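Local coordinates for type II restriction enzyme SfiI (PDB 2EZV), which cleaves double-stranded DNA as a tetrameric type IIF restriction endonuclease that recognises the interrupted sequence 5'-GGCCN(5)GGCC-3', at a contact of chain A with DNA and the interface of chains A and B. Coordinates in Å, arbitrary orientation; residue numbers count along the deposited sequence, not the author numbering. Chains: chain A/B, Type II restriction enzyme SfiI.

Contact 1: a contact of chain A with DNA. Residues chain A 207-209, 211, 215, 218, 220. With nucleotides of chain C; nucleotides of chain D.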
# COMPACT_ATOMS: atom_id res chain seq x y z
N GLY A 207 25.62 1.89 30.59
CA GLY A 207 25.69 1.38 29.23
C GLY A 207 26.52 0.12 29.06
O GLY A 207 27.14 -0.36 30.00
N LYS A 208 26.53 -0.42 27.85
CA LYS A 208 27.27 -1.64 27.56
C LYS A 208 28.62 -1.33 26.92
O LYS A 208 29.43 -2.22 26.66
CB LYS A 208 26.43 -2.55 26.64
CG LYS A 208 27.08 -3.86 26.25
CD LYS A 208 26.26 -4.61 25.21
CE LYS A 208 25.25 -5.55 25.83
NZ LYS A 208 25.85 -6.86 26.20
N HIS A 209 28.87 -0.05 26.68
CA HIS A 209 30.12 0.39 26.09
C HIS A 209 31.29 0.17 27.05
O HIS A 209 31.09 -0.23 28.20
CB HIS A 209 30.03 1.88 25.73
CG HIS A 209 29.82 2.77 26.91
ND1 HIS A 209 28.70 2.68 27.72
CD2 HIS A 209 30.59 3.74 27.45
CE1 HIS A 209 28.80 3.56 28.69
NE2 HIS A 209 29.93 4.22 28.55
N PRO A 211 34.25 2.22 28.72
CA PRO A 211 34.91 3.50 28.99
C PRO A 211 36.43 3.33 29.01
O PRO A 211 37.17 4.22 28.58
CB PRO A 211 34.35 3.90 30.35
CG PRO A 211 34.07 2.57 31.00
CD PRO A 211 33.45 1.78 29.88
N GLU A 215 35.29 3.99 24.51
CA GLU A 215 34.17 3.91 23.58
C GLU A 215 33.15 5.01 23.91
O GLU A 215 33.00 5.40 25.07
CB GLU A 215 33.52 2.52 23.65
CG GLU A 215 34.53 1.37 23.52
CD GLU A 215 33.87 -0.01 23.50
OE1 GLU A 215 32.80 -0.18 24.10
OE2 GLU A 215 34.44 -0.94 22.89
N ARG A 218 27.01 4.46 25.84
CA ARG A 218 25.66 4.06 25.53
C ARG A 218 24.91 3.99 26.85
O ARG A 218 25.49 4.28 27.91
CB ARG A 218 25.67 2.71 24.83
CG ARG A 218 26.19 2.81 23.42
CD ARG A 218 26.08 1.48 22.73
NE ARG A 218 27.23 0.63 23.00
CZ ARG A 218 27.22 -0.70 22.87
NH1 ARG A 218 26.11 -1.33 22.48
NH2 ARG A 218 28.32 -1.38 23.11
N ARG A 220 21.40 1.99 29.17
CA ARG A 220 20.50 0.85 29.29
C ARG A 220 19.17 1.21 29.94
O ARG A 220 19.06 2.20 30.67
CB ARG A 220 21.15 -0.26 30.15
CG ARG A 220 22.07 -1.23 29.43
CD ARG A 220 22.42 -2.40 30.36
NE ARG A 220 23.12 -3.49 29.68
CZ ARG A 220 24.44 -3.63 29.61
NH1 ARG A 220 25.24 -2.74 30.18
NH2 ARG A 220 24.97 -4.66 28.96
P DG C 6 31.03 0.43 35.40
OP1 DG C 6 31.86 1.04 36.47
OP2 DG C 6 30.22 1.31 34.52
O5' DG C 6 32.02 -0.43 34.50
C5' DG C 6 31.76 -1.82 34.29
C4' DG C 6 32.62 -2.39 33.18
O4' DG C 6 31.83 -3.39 32.51
C3' DG C 6 32.99 -1.38 32.08
O3' DG C 6 34.03 -2.01 31.31
C2' DG C 6 31.77 -1.45 31.17
C1' DG C 6 31.51 -2.93 31.22
N9 DG C 6 30.22 -3.47 30.82
C8 DG C 6 29.02 -2.81 30.67
N7 DG C 6 28.06 -3.60 30.23
C5 DG C 6 28.68 -4.84 30.09
C6 DG C 6 28.16 -6.08 29.65
O6 DG C 6 27.02 -6.35 29.26
N1 DG C 6 29.13 -7.08 29.68
C2 DG C 6 30.43 -6.90 30.08
N2 DG C 6 31.23 -7.97 30.05
N3 DG C 6 30.92 -5.75 30.49
C4 DG C 6 30.00 -4.77 30.47
P DC C 7 35.49 -1.35 31.18
OP1 DC C 7 35.98 -1.03 32.55
OP2 DC C 7 35.50 -0.28 30.15
O5' DC C 7 36.33 -2.59 30.63
C5' DC C 7 36.42 -3.78 31.40
C4' DC C 7 36.78 -4.98 30.56
O4' DC C 7 35.58 -5.62 30.03
C3' DC C 7 37.62 -4.65 29.33
O3' DC C 7 38.48 -5.77 29.02
C2' DC C 7 36.57 -4.42 28.26
C1' DC C 7 35.53 -5.47 28.62
N1 DC C 7 34.13 -5.22 28.21
C2 DC C 7 33.35 -6.29 27.71
O2 DC C 7 33.83 -7.43 27.66
N3 DC C 7 32.08 -6.05 27.30
C4 DC C 7 31.59 -4.81 27.36
N4 DC C 7 30.34 -4.62 26.93
C5 DC C 7 32.35 -3.72 27.87
C6 DC C 7 33.60 -3.96 28.28
P DC C 8 39.68 -5.61 27.97
OP1 DC C 8 40.87 -6.29 28.55
OP2 DC C 8 39.78 -4.19 27.53
O5' DC C 8 39.20 -6.48 26.73
C5' DC C 8 37.82 -6.52 26.41
C4' DC C 8 37.47 -7.83 25.76
O4' DC C 8 36.04 -7.81 25.58
C3' DC C 8 38.06 -8.03 24.37
O3' DC C 8 38.23 -9.42 24.09
C2' DC C 8 37.04 -7.35 23.48
C1' DC C 8 35.72 -7.59 24.21
N1 DC C 8 34.83 -6.41 24.16
C2 DC C 8 33.47 -6.60 23.90
O2 DC C 8 33.05 -7.75 23.75
N3 DC C 8 32.65 -5.52 23.83
C4 DC C 8 33.15 -4.29 24.00
N4 DC C 8 32.32 -3.26 23.91
C5 DC C 8 34.53 -4.07 24.27
C6 DC C 8 35.33 -5.15 24.34
P DG D 14 21.69 -6.22 18.34
OP1 DG D 14 20.48 -6.54 17.56
OP2 DG D 14 21.61 -5.25 19.46
O5' DG D 14 22.22 -7.61 18.90
C5' DG D 14 22.53 -7.75 20.27
C4' DG D 14 23.67 -8.73 20.44
O4' DG D 14 24.94 -8.03 20.32
C3' DG D 14 23.63 -9.24 21.88
O3' DG D 14 24.30 -10.48 21.93
C2' DG D 14 24.47 -8.23 22.62
C1' DG D 14 25.55 -7.98 21.59
N9 DG D 14 26.26 -6.72 21.77
C8 DG D 14 25.77 -5.44 21.75
N7 DG D 14 26.67 -4.55 22.07
C5 DG D 14 27.82 -5.29 22.28
C6 DG D 14 29.12 -4.88 22.67
O6 DG D 14 29.53 -3.74 22.91
N1 DG D 14 29.99 -5.97 22.77
C2 DG D 14 29.64 -7.28 22.53
N2 DG D 14 30.60 -8.21 22.67
N3 DG D 14 28.43 -7.67 22.18
C4 DG D 14 27.58 -6.63 22.07
P DG D 15 23.56 -11.77 22.49
OP1 DG D 15 22.69 -12.27 21.40
OP2 DG D 15 22.98 -11.51 23.83
O5' DG D 15 24.80 -12.76 22.61
C5' DG D 15 25.70 -12.89 21.49
C4' DG D 15 27.08 -13.32 21.94
O4' DG D 15 27.86 -12.18 22.40
C3' DG D 15 27.02 -14.26 23.14
O3' DG D 15 28.14 -15.14 23.07
C2' DG D 15 27.07 -13.30 24.31
C1' DG D 15 28.05 -12.25 23.81
N9 DG D 15 27.90 -10.90 24.36
C8 DG D 15 26.74 -10.17 24.42
N7 DG D 15 26.89 -8.99 24.95
C5 DG D 15 28.24 -8.93 25.27
C6 DG D 15 29.00 -7.87 25.87
O6 DG D 15 28.61 -6.76 26.24
N1 DG D 15 30.34 -8.22 26.02
C2 DG D 15 30.89 -9.42 25.64
N2 DG D 15 32.21 -9.54 25.88
N3 DG D 15 30.20 -10.41 25.07
C4 DG D 15 28.89 -10.10 24.92
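O6 of DG15 of chain D is held from two sides: its Watson-Crick partner DC7 of chain C donates N4 at 2.8 Å, and the ammonium NZ of A:Lys208 donates to the same oxygen. NZ of A:Lys208 also reaches N7 of DG15, 2.7 Å away, which reads both Hoogsteen acceptors of one guanine with one amine. This is the major-groove readout of the GGCC half-site by the restriction enzyme SfiI. The A:Lys208 chain leaves with CG anti to the backbone N (chi1 180°), then bends at chi3 and chi4; CD lies over the imidazole ring of DG14 of chain D, 3.5 Å from its centroid. The backbone carbonyl O of A:Lys208 meanwhile accepts a hydrogen bond from N4 of DC7 at 2.6 Å, in the carbonyl plane, so that the carbonyl and NZ together let one residue read both bases of the DC7-DG15 pair. An alanine here would keep that carbonyl but would probably leave N7 of DG15 without its donor and the face of DG14 without its aliphatic cover.

Two arginines read guanines end-on, one on each strand, in the base pairs to either side of the DC7-DG15 pair. A:Arg218 sends NH2 to O6 of DG14 at 2.6 Å and NH1 to N7, both acceptors in the guanidinium plane. A:Arg220 makes the same pairing with DG6 of chain C: NH1 lies 3.0 Å from N7, whereas O6, bound by NH2, is tilted 25° from the guanidinium plane. On the cytosine paired with DG14, the carboxylate of A:Glu215 uses the syn lone pair of OE1 to accept a hydrogen bond from N4 of DC8 of chain C at 3.1 Å, an arrangement that would suit an exocyclic amino group at that position.

Contact 2: the interface of chains A and B. Residues chain A 73-75, 81-82; chain B 31, 38, 56, 60, 63.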
# COMPACT_ATOMS: atom_id res chain seq x y z
N ARG A 73 9.61 11.48 4.88
CA ARG A 73 10.37 10.36 5.43
C ARG A 73 11.39 10.81 6.47
O ARG A 73 11.78 11.97 6.53
CB ARG A 73 11.12 9.58 4.34
CG ARG A 73 10.26 8.76 3.41
CD ARG A 73 10.00 9.51 2.12
NE ARG A 73 8.58 9.55 1.85
CZ ARG A 73 7.95 10.55 1.24
NH1 ARG A 73 8.62 11.61 0.82
NH2 ARG A 73 6.64 10.47 1.09
N PHE A 74 11.83 9.84 7.26
CA PHE A 74 12.79 10.03 8.33
C PHE A 74 13.95 9.06 8.05
O PHE A 74 13.74 7.86 7.99
CB PHE A 74 12.10 9.68 9.66
CG PHE A 74 12.94 9.93 10.87
CD1 PHE A 74 13.14 11.22 11.34
CD2 PHE A 74 13.53 8.87 11.55
CE1 PHE A 74 13.92 11.46 12.48
CE2 PHE A 74 14.31 9.09 12.68
CZ PHE A 74 14.51 10.39 13.16
N ALA A 75 15.15 9.58 7.86
CA ALA A 75 16.31 8.72 7.62
C ALA A 75 17.25 8.79 8.82
O ALA A 75 17.43 9.85 9.41
CB ALA A 75 17.04 9.16 6.36
N LYS A 81 10.88 3.24 10.84
CA LYS A 81 10.33 4.58 11.02
C LYS A 81 9.33 4.97 9.96
O LYS A 81 9.55 4.75 8.77
CB LYS A 81 11.45 5.64 11.05
CG LYS A 81 12.87 5.14 10.80
CD LYS A 81 13.06 4.60 9.40
CE LYS A 81 14.45 3.99 9.20
NZ LYS A 81 15.53 5.01 9.28
N ARG A 82 8.23 5.56 10.40
CA ARG A 82 7.18 6.02 9.50
C ARG A 82 6.56 7.29 10.09
O ARG A 82 6.28 7.35 11.28
CB ARG A 82 6.08 4.95 9.34
CG ARG A 82 6.47 3.71 8.54
CD ARG A 82 6.92 4.05 7.13
NE ARG A 82 7.29 2.85 6.39
CZ ARG A 82 7.97 2.85 5.24
NH1 ARG A 82 8.35 4.00 4.70
NH2 ARG A 82 8.27 1.71 4.64
N TYR B 31 13.06 10.27 -7.09
CA TYR B 31 13.31 10.46 -5.67
C TYR B 31 14.64 11.18 -5.42
O TYR B 31 15.01 11.42 -4.27
CB TYR B 31 13.36 9.10 -4.97
CG TYR B 31 13.35 9.19 -3.46
CD1 TYR B 31 12.19 9.59 -2.78
CD2 TYR B 31 14.48 8.88 -2.70
CE1 TYR B 31 12.17 9.70 -1.39
CE2 TYR B 31 14.47 8.98 -1.31
CZ TYR B 31 13.31 9.39 -0.66
OH TYR B 31 13.28 9.51 0.71
N ILE B 38 18.10 14.47 1.93
CA ILE B 38 18.30 13.57 3.05
C ILE B 38 19.77 13.21 3.19
O ILE B 38 20.34 13.30 4.28
CB ILE B 38 17.46 12.27 2.88
CG1 ILE B 38 15.98 12.58 3.13
CG2 ILE B 38 17.97 11.18 3.83
CD1 ILE B 38 15.06 11.38 2.99
N ASP B 56 18.41 3.67 3.60
CA ASP B 56 17.11 4.28 3.74
C ASP B 56 16.64 4.98 2.47
O ASP B 56 15.49 4.82 2.07
CB ASP B 56 17.11 5.27 4.92
CG ASP B 56 17.13 4.56 6.27
OD1 ASP B 56 17.01 3.31 6.30
OD2 ASP B 56 17.26 5.25 7.31
N TYR B 60 13.21 3.99 0.45
CA TYR B 60 12.13 4.94 0.22
C TYR B 60 11.90 5.17 -1.26
O TYR B 60 10.77 5.34 -1.71
CB TYR B 60 12.42 6.28 0.91
CG TYR B 60 12.42 6.21 2.42
CD1 TYR B 60 13.26 7.03 3.17
CD2 TYR B 60 11.57 5.33 3.10
CE1 TYR B 60 13.25 6.99 4.56
CE2 TYR B 60 11.55 5.29 4.49
CZ TYR B 60 12.40 6.12 5.21
OH TYR B 60 12.38 6.08 6.59
N GLU B 63 10.53 1.18 -2.62
CA GLU B 63 9.32 0.55 -2.09
C GLU B 63 8.06 1.11 -2.71
O GLU B 63 6.99 0.47 -2.71
CB GLU B 63 9.25 0.69 -0.56
CG GLU B 63 9.15 2.12 -0.03
CD GLU B 63 9.20 2.17 1.50
OE1 GLU B 63 9.59 1.16 2.14
OE2 GLU B 63 8.87 3.23 2.08
O HOH W 1 10.42 7.68 7.32
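The phenol of B:Tyr60, on helix 49-62, fits against the A:Arg73 to A:Ala75 segment of the other subunit, at a two-fold symmetric interface within the SfiI restriction endonuclease tetramer. The hydroxyl OH of B:Tyr60 donates to the backbone O of A:Phe74 at 2.6 Å, tilted 34° out of the carbonyl plane. OH of B:Tyr60 also meets water 1, at 2.6 Å, which in turn binds the backbone N of A:Phe74, and the phenol is thereby tied to both polar atoms of one peptide residue.

Charge pairing flanks the ring. The guanidinium of A:Arg82 and the carboxylate of B:Glu63 come tip to tip, their planes 40° apart: NH1 lies 2.8 Å from OE2 and NH2 2.9 Å from OE1, a two-nitrogen grip that should restrict rotation of either group. B:Glu63 reaches it with CG between the backbone N and the carbonyl carbon (chi1 63°) and the rest of its chain extended. A:Lys81 lies roughly perpendicular to B:Asp56, and its ammonium NZ meets OD2 at 2.6 Å from above the carboxylate plane.

Apolar packing fills in around these bonds. CG of A:Arg73 sits over the centre of the B:Tyr60 ring, 3.4 Å from the centroid, the two side chains running antiparallel past one another. The methyl CB of A:Ala75 touches CG2 of B:Ile38, on helix 10-41, at 3.4 Å.

The centres of the C-alpha atoms of contact 1 and contact 2 are about 28 Å apart, and no residue belongs to both. On chain A, contact 1 draws on the stretch from A:Gly207 to A:Arg220, ending in strand 219-221, whereas contact 2 uses strand 80-86 and the loop preceding it, set against helices 10-41 and 49-62 and the 3-10 helix 63-65 of chain B. Base recognition and subunit pairing thus occupy different parts of one chain. Strand 80-86 follows closely on A:Asp79, a calcium ligand, so the subunit interface may help to steady the metal site; the structure alone does not show such coupling.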